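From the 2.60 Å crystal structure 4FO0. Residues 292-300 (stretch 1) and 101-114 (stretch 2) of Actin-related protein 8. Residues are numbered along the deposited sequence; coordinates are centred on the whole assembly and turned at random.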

ATOM      1  N   GLN A 292      21.590  -2.359   9.194  1.00 30.06           N
ATOM      2  CA  GLN A 292      22.288  -3.130  10.206  1.00 34.63           C
ATOM      3  C   GLN A 292      23.737  -3.343   9.797  1.00 43.51           C
ATOM      4  O   GLN A 292      24.648  -3.132  10.596  1.00 50.18           O
ATOM      5  CB  GLN A 292      21.609  -4.461  10.424  1.00 34.89           C
ATOM      6  CG  GLN A 292      20.428  -4.399  11.336  1.00 44.74           C
ATOM      7  CD  GLN A 292      19.805  -5.765  11.501  1.00 62.06           C
ATOM      8  OE1 GLN A 292      19.218  -6.309  10.561  1.00 74.68           O
ATOM      9  NE2 GLN A 292      19.951  -6.343  12.688  1.00 60.20           N
ATOM     10  N   ARG A 293      23.948  -3.747   8.547  1.00 38.41           N
ATOM     11  CA  ARG A 293      25.300  -3.932   8.037  1.00 41.76           C
ATOM     12  C   ARG A 293      26.142  -2.651   8.142  1.00 40.52           C
ATOM     13  O   ARG A 293      27.353  -2.712   8.284  1.00 45.09           O
ATOM     14  CB  ARG A 293      25.278  -4.460   6.596  1.00 45.67           C
ATOM     15  CG  ARG A 293      24.694  -5.852   6.467  1.00 51.38           C
ATOM     16  CD  ARG A 293      23.962  -6.057   5.130  1.00 77.54           C
ATOM     17  NE  ARG A 293      24.849  -6.438   4.028  1.00 84.42           N
ATOM     18  CZ  ARG A 293      25.395  -5.585   3.161  1.00 86.81           C
ATOM     19  NH1 ARG A 293      26.181  -6.046   2.197  1.00 82.47           N
ATOM     20  NH2 ARG A 293      25.159  -4.277   3.249  1.00 66.07           N
ATOM     21  N   ALA A 294      25.501  -1.492   8.082  1.00 36.68           N
ATOM     22  CA  ALA A 294      26.226  -0.233   8.243  1.00 35.02           C
ATOM     23  C   ALA A 294      26.368   0.201   9.708  1.00 45.77           C
ATOM     24  O   ALA A 294      26.767   1.335   9.978  1.00 46.79           O
ATOM     25  CB  ALA A 294      25.561   0.865   7.437  1.00 32.71           C
ATOM     26  N   GLY A 295      26.028  -0.683  10.649  1.00 37.36           N
ATOM     27  CA  GLY A 295      26.106  -0.352  12.067  1.00 45.53           C
ATOM     28  C   GLY A 295      24.995   0.529  12.629  1.00 46.04           C
ATOM     29  O   GLY A 295      25.237   1.416  13.449  1.00 57.79           O
ATOM     30  N   PHE A 296      23.772   0.280  12.183  1.00 51.77           N
ATOM     31  CA  PHE A 296      22.576   0.959  12.678  1.00 46.38           C
ATOM     32  C   PHE A 296      22.574   1.082  14.200  1.00 47.85           C
ATOM     33  O   PHE A 296      22.548   0.071  14.912  1.00 45.99           O
ATOM     34  CB  PHE A 296      21.358   0.162  12.226  1.00 32.64           C
ATOM     35  CG  PHE A 296      20.061   0.821  12.515  1.00 45.59           C
ATOM     36  CD1 PHE A 296      19.794   2.099  12.030  1.00 42.60           C
ATOM     37  CD2 PHE A 296      19.086   0.154  13.253  1.00 40.44           C
ATOM     38  CE1 PHE A 296      18.568   2.709  12.289  1.00 43.67           C
ATOM     39  CE2 PHE A 296      17.868   0.750  13.513  1.00 30.30           C
ATOM     40  CZ  PHE A 296      17.603   2.031  13.027  1.00 27.31           C
ATOM     41  N   PRO A 297      22.572   2.323  14.705  1.00 41.79           N
ATOM     42  CA  PRO A 297      22.896   2.544  16.116  1.00 39.23           C
ATOM     43  C   PRO A 297      21.790   2.097  17.070  1.00 58.05           C
ATOM     44  O   PRO A 297      22.062   1.890  18.245  1.00 52.92           O
ATOM     45  CB  PRO A 297      23.113   4.060  16.197  1.00 41.38           C
ATOM     46  CG  PRO A 297      22.740   4.617  14.836  1.00 43.74           C
ATOM     47  CD  PRO A 297      22.063   3.543  14.068  1.00 44.40           C
ATOM     48  N   TYR A 298      20.563   1.952  16.584  1.00 51.62           N
ATOM     49  CA  TYR A 298      19.486   1.444  17.428  1.00 45.47           C
ATOM     50  C   TYR A 298      19.531  -0.092  17.448  1.00 45.60           C
ATOM     51  O   TYR A 298      18.855  -0.769  16.677  1.00 55.05           O
ATOM     52  CB  TYR A 298      18.131   1.970  16.946  1.00 44.33           C
ATOM     53  CG  TYR A 298      16.936   1.451  17.714  1.00 62.84           C
ATOM     54  CD1 TYR A 298      17.043   1.085  19.052  1.00 56.29           C
ATOM     55  CD2 TYR A 298      15.700   1.309  17.093  1.00 47.86           C
ATOM     56  CE1 TYR A 298      15.946   0.597  19.749  1.00 50.35           C
ATOM     57  CE2 TYR A 298      14.603   0.829  17.784  1.00 39.99           C
ATOM     58  CZ  TYR A 298      14.729   0.478  19.109  1.00 43.71           C
ATOM     59  OH  TYR A 298      13.634   0.005  19.795  1.00 50.24           O
ATOM     60  N   ARG A 299      20.241  -0.659  18.373  1.00 36.62           N
ATOM     61  CA  ARG A 299      20.571  -2.031  18.269  1.00 40.64           C
ATOM     62  C   ARG A 299      19.536  -2.955  18.808  1.00 43.73           C
ATOM     63  O   ARG A 299      19.602  -4.112  18.581  1.00 55.57           O
ATOM     64  CB  ARG A 299      21.864  -2.294  18.980  1.00 42.86           C
ATOM     65  CG  ARG A 299      23.080  -1.849  18.229  1.00 59.62           C
ATOM     66  CD  ARG A 299      23.927  -0.962  19.094  1.00 72.33           C
ATOM     67  NE  ARG A 299      24.807  -0.110  18.312  1.00 99.89           N
ATOM     68  CZ  ARG A 299      25.307   1.041  18.748  1.00108.97           C
ATOM     69  NH1 ARG A 299      24.992   1.488  19.948  1.00103.66           N
ATOM     70  NH2 ARG A 299      26.097   1.764  17.970  1.00 84.87           N
ATOM     71  N   GLU A 300      18.564  -2.467  19.527  1.00 59.43           N
ATOM     72  CA  GLU A 300      17.569  -3.356  20.062  1.00 51.46           C
ATOM     73  C   GLU A 300      16.274  -3.323  19.324  1.00 43.70           C
ATOM     74  O   GLU A 300      15.286  -3.728  19.828  1.00 53.85           O
ATOM     75  CB  GLU A 300      17.318  -3.034  21.507  1.00 68.53           C
ATOM     76  CG  GLU A 300      17.585  -1.597  21.827  1.00 61.28           C
ATOM     77  CD  GLU A 300      18.949  -1.403  22.399  1.00 91.73           C
ATOM     78  OE1 GLU A 300      19.664  -0.482  21.945  1.00 97.20           O
ATOM     79  OE2 GLU A 300      19.274  -2.200  23.289  1.00 75.52           O
TER
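Stretch 2, residues 101-114: SPEQARSYNKQMRP

Stretch 2 opens with Ser101 at an N-cap position, runs as a helix from Pro102 to Asn109, and continues as loop or turn to Pro114. The cap rests on two weak hydrogen bonds to Ser101 OG, from Glu103 N at 2.9 Å and from Gln104 N at 3.3 Å. Lys110 is the first residue to leave helical phi/psi, and Met112 N to Asn109 O, at 2.9 Å, ties the loop back to the helix end. In stretch 1 the last turn of a helix ends at Arg293; Ala294 leaves helical phi/psi, and Gly295 turns with phi/psi of 77/40. Contacts advance in the same sense along both chains: Arg293 and Ala294 meet Pro102, Gly295 meets Arg106, Asn109 and Lys110, and Arg299 reaches Asn109, Lys110, Met112 and Arg113. The two stretches thus run broadly alongside each other, burying 573 Å² in total.

The closest CA-to-CA approach is at Gly295, whose CA lies 4.4 Å from Arg106 CA. An ideal CB on Gly295 would point toward the helix and fall 2.9 Å from Lys110 CG, a clash, and 3.1 Å from Arg106 CG. The absence of a side chain therefore permits this close approach, and the positive phi independently favours glycine.

The polar contact is centred on Ala294 O. Asn109 ND2 donates to it at 2.8 Å with an N-H...O angle of 176°, a nearly linear hydrogen bond. The m rotamer of Asn109, on a CA-to-CB bond directed toward stretch 1, brings the amide into place. Arg106 CA adds a CA-H...O contact to Ala294 O at 3.3 Å. By contrast, Arg106 NH1 to Arg293 O, at 2.3 Å, is too short to be read as a hydrogen bond, and no weight is placed on it.

Packing supplements this bond. Ala294 CB meets Ala105 CB at 4.1 Å, an apolar contact between small side chains. Arg293 NH2 lies 4.1 Å from Pro102 CG. Further along, Gly295 O approaches Lys110 CD at 3.1 Å and Asn109 CB at 3.4 Å.

The CA-to-CB bond of Arg299 points toward stretch 2, and Lys110 CD lies at the edge of its guanidinium, 3.1 Å from Arg299 NE. Charge does not explain this approach: Arg299 NE and Lys110 NZ, both donors, are 3.4 Å apart, and Arg299 NH2 is 4.0 Å from Arg113 NH1. The latter nitrogen is held within its own stretch, since Arg113 NH1 donates to Lys110 O at 3.1 Å and to Met112 O at 2.9 Å.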

ATOM      1  N   SER A 101      31.680   2.160   1.181  1.00 38.53           N
ATOM      2  CA  SER A 101      31.638   0.920   1.944  1.00 46.94           C
ATOM      3  C   SER A 101      30.704   0.917   3.162  1.00 52.64           C
ATOM      4  O   SER A 101      30.726   1.835   3.979  1.00 49.54           O
ATOM      5  CB  SER A 101      33.038   0.533   2.398  1.00 39.45           C
ATOM      6  OG  SER A 101      32.979  -0.623   3.216  1.00 56.60           O
ATOM      7  N   PRO A 102      29.888  -0.137   3.288  1.00 46.79           N
ATOM      8  CA  PRO A 102      29.177  -0.418   4.540  1.00 50.56           C
ATOM      9  C   PRO A 102      30.130  -0.474   5.744  1.00 50.26           C
ATOM     10  O   PRO A 102      29.799   0.049   6.806  1.00 54.17           O
ATOM     11  CB  PRO A 102      28.557  -1.798   4.288  1.00 43.12           C
ATOM     12  CG  PRO A 102      28.390  -1.868   2.802  1.00 44.91           C
ATOM     13  CD  PRO A 102      29.500  -1.053   2.199  1.00 44.36           C
ATOM     14  N   GLU A 103      31.298  -1.090   5.583  1.00 59.27           N
ATOM     15  CA  GLU A 103      32.235  -1.199   6.695  1.00 59.67           C
ATOM     16  C   GLU A 103      32.798   0.157   7.106  1.00 48.78           C
ATOM     17  O   GLU A 103      32.954   0.439   8.288  1.00 52.77           O
ATOM     18  CB  GLU A 103      33.354  -2.189   6.380  1.00 58.24           C
ATOM     19  CG  GLU A 103      32.844  -3.608   6.150  1.00 99.38           C
ATOM     20  CD  GLU A 103      33.957  -4.600   5.822  1.00136.54           C
ATOM     21  OE1 GLU A 103      35.088  -4.150   5.521  1.00130.49           O
ATOM     22  OE2 GLU A 103      33.700  -5.831   5.871  1.00124.81           O
ATOM     23  N   GLN A 104      33.083   1.007   6.135  1.00 50.65           N
ATOM     24  CA  GLN A 104      33.526   2.359   6.446  1.00 47.06           C
ATOM     25  C   GLN A 104      32.509   3.070   7.348  1.00 54.33           C
ATOM     26  O   GLN A 104      32.880   3.745   8.314  1.00 63.23           O
ATOM     27  CB  GLN A 104      33.766   3.152   5.157  1.00 61.32           C
ATOM     28  CG  GLN A 104      34.708   4.332   5.334  1.00 70.64           C
ATOM     29  CD  GLN A 104      36.016   3.926   6.003  1.00102.17           C
ATOM     30  OE1 GLN A 104      36.384   2.748   6.009  1.00 91.24           O
ATOM     31  NE2 GLN A 104      36.716   4.900   6.582  1.00 94.91           N
ATOM     32  N   ALA A 105      31.229   2.909   7.031  1.00 48.75           N
ATOM     33  CA  ALA A 105      30.153   3.491   7.829  1.00 40.43           C
ATOM     34  C   ALA A 105      30.072   2.838   9.211  1.00 51.17           C
ATOM     35  O   ALA A 105      29.989   3.521  10.226  1.00 36.89           O
ATOM     36  CB  ALA A 105      28.821   3.354   7.104  1.00 38.59           C
ATOM     37  N   ARG A 106      30.093   1.511   9.246  1.00 45.91           N
ATOM     38  CA  ARG A 106      30.023   0.793  10.513  1.00 43.94           C
ATOM     39  C   ARG A 106      31.053   1.323  11.515  1.00 52.40           C
ATOM     40  O   ARG A 106      30.735   1.521  12.687  1.00 58.37           O
ATOM     41  CB  ARG A 106      30.168  -0.719  10.292  1.00 45.42           C
ATOM     42  CG  ARG A 106      29.742  -1.585  11.476  1.00 46.83           C
ATOM     43  CD  ARG A 106      29.453  -3.046  11.068  1.00 54.13           C
ATOM     44  NE  ARG A 106      30.528  -3.658  10.279  1.00 77.44           N
ATOM     45  CZ  ARG A 106      30.415  -4.058   9.007  1.00 95.35           C
ATOM     46  NH1 ARG A 106      29.266  -3.927   8.352  1.00 85.98           N
ATOM     47  NH2 ARG A 106      31.457  -4.602   8.387  1.00 70.62           N
ATOM     48  N   SER A 107      32.272   1.587  11.049  1.00 46.38           N
ATOM     49  CA  SER A 107      33.335   2.081  11.926  1.00 53.58           C
ATOM     50  C   SER A 107      32.950   3.359  12.652  1.00 51.51           C
ATOM     51  O   SER A 107      33.065   3.454  13.871  1.00 50.95           O
ATOM     52  CB  SER A 107      34.617   2.319  11.141  1.00 47.48           C
ATOM     53  OG  SER A 107      35.255   1.088  10.881  1.00 76.46           O
ATOM     54  N   TYR A 108      32.517   4.351  11.892  1.00 46.10           N
ATOM     55  CA  TYR A 108      32.038   5.594  12.471  1.00 52.12           C
ATOM     56  C   TYR A 108      30.771   5.363  13.303  1.00 56.23           C
ATOM     57  O   TYR A 108      30.587   5.955  14.368  1.00 61.52           O
ATOM     58  CB  TYR A 108      31.728   6.582  11.350  1.00 40.59           C
ATOM     59  CG  TYR A 108      31.049   7.853  11.806  1.00 59.43           C
ATOM     60  CD1 TYR A 108      29.685   7.874  12.066  1.00 54.24           C
ATOM     61  CD2 TYR A 108      31.770   9.037  11.960  1.00 58.40           C
ATOM     62  CE1 TYR A 108      29.053   9.030  12.473  1.00 72.83           C
ATOM     63  CE2 TYR A 108      31.149  10.208  12.370  1.00 59.80           C
ATOM     64  CZ  TYR A 108      29.785  10.198  12.624  1.00 90.98           C
ATOM     65  OH  TYR A 108      29.145  11.350  13.033  1.00 97.78           O
ATOM     66  N   ASN A 109      29.894   4.504  12.810  1.00 47.26           N
ATOM     67  CA  ASN A 109      28.569   4.413  13.383  1.00 56.41           C
ATOM     68  C   ASN A 109      28.513   3.853  14.786  1.00 64.05           C
ATOM     69  O   ASN A 109      27.756   4.336  15.640  1.00 66.17           O
ATOM     70  CB  ASN A 109      27.594   3.699  12.439  1.00 42.33           C
ATOM     71  CG  ASN A 109      26.943   4.656  11.468  1.00 50.03           C
ATOM     72  OD1 ASN A 109      26.880   5.863  11.720  1.00 37.39           O
ATOM     73  ND2 ASN A 109      26.486   4.129  10.330  1.00 47.53           N
ATOM     74  N   LYS A 110      29.301   2.840  15.064  1.00 52.82           N
ATOM     75  CA  LYS A 110      29.065   2.233  16.355  1.00 83.60           C
ATOM     76  C   LYS A 110      29.965   2.760  17.484  1.00 67.99           C
ATOM     77  O   LYS A 110      30.080   2.164  18.558  1.00 80.38           O
ATOM     78  CB  LYS A 110      28.860   0.717  16.230  1.00 93.98           C
ATOM     79  CG  LYS A 110      27.718   0.413  15.182  1.00 98.28           C
ATOM     80  CD  LYS A 110      26.448  -0.318  15.741  1.00 84.09           C
ATOM     81  CE  LYS A 110      26.511  -1.840  15.513  1.00 96.19           C
ATOM     82  NZ  LYS A 110      25.372  -2.627  16.093  1.00 80.29           N
ATOM     83  N   GLN A 111      30.531   3.934  17.203  1.00 54.06           N
ATOM     84  CA  GLN A 111      31.017   4.892  18.184  1.00 49.19           C
ATOM     85  C   GLN A 111      29.909   5.895  18.539  1.00 68.67           C
ATOM     86  O   GLN A 111      30.069   6.698  19.454  1.00 73.81           O
ATOM     87  CB  GLN A 111      32.174   5.704  17.586  1.00 46.98           C
ATOM     88  CG  GLN A 111      33.432   4.918  17.244  1.00 66.50           C
ATOM     89  CD  GLN A 111      34.599   5.807  16.811  1.00 89.50           C
ATOM     90  OE1 GLN A 111      34.437   6.737  16.014  1.00 80.00           O
ATOM     91  NE2 GLN A 111      35.784   5.521  17.346  1.00 93.99           N
ATOM     92  N   MET A 112      28.804   5.881  17.796  1.00 65.82           N
ATOM     93  CA  MET A 112      27.715   6.837  18.028  1.00 74.38           C
ATOM     94  C   MET A 112      26.791   6.416  19.169  1.00 77.73           C
ATOM     95  O   MET A 112      26.313   5.274  19.211  1.00 68.80           O
ATOM     96  CB  MET A 112      26.858   7.034  16.766  1.00 77.32           C
ATOM     97  CG  MET A 112      27.590   7.577  15.547  1.00 73.68           C
ATOM     98  SD  MET A 112      28.393   9.182  15.758  1.00 70.76           S
ATOM     99  CE  MET A 112      27.824   9.672  17.390  1.00104.48           C
ATOM    100  N   ARG A 113      26.536   7.349  20.084  1.00 67.76           N
ATOM    101  CA  ARG A 113      25.523   7.161  21.120  1.00 48.09           C
ATOM    102  C   ARG A 113      24.446   8.207  20.950  1.00 47.10           C
ATOM    103  O   ARG A 113      24.719   9.323  20.504  1.00 57.77           O
ATOM    104  CB  ARG A 113      26.123   7.269  22.517  1.00 64.82           C
ATOM    105  CG  ARG A 113      27.033   6.117  22.870  1.00 66.01           C
ATOM    106  CD  ARG A 113      26.456   4.799  22.379  1.00 75.25           C
ATOM    107  NE  ARG A 113      27.359   3.677  22.651  1.00111.92           N
ATOM    108  CZ  ARG A 113      28.257   3.197  21.792  1.00 90.92           C
ATOM    109  NH1 ARG A 113      28.385   3.730  20.579  1.00 71.76           N
ATOM    110  NH2 ARG A 113      29.028   2.177  22.147  1.00 83.80           N
ATOM    111  N   PRO A 114      23.206   7.846  21.294  1.00 46.76           N
ATOM    112  CA  PRO A 114      22.083   8.787  21.187  1.00 41.75           C
ATOM    113  C   PRO A 114      22.145   9.870  22.274  1.00 47.55           C
ATOM    114  O   PRO A 114      22.585   9.622  23.396  1.00 39.78           O
ATOM    115  CB  PRO A 114      20.854   7.892  21.378  1.00 40.43           C
ATOM    116  CG  PRO A 114      21.364   6.721  22.172  1.00 42.49           C
ATOM    117  CD  PRO A 114      22.790   6.511  21.758  1.00 36.17           C
TER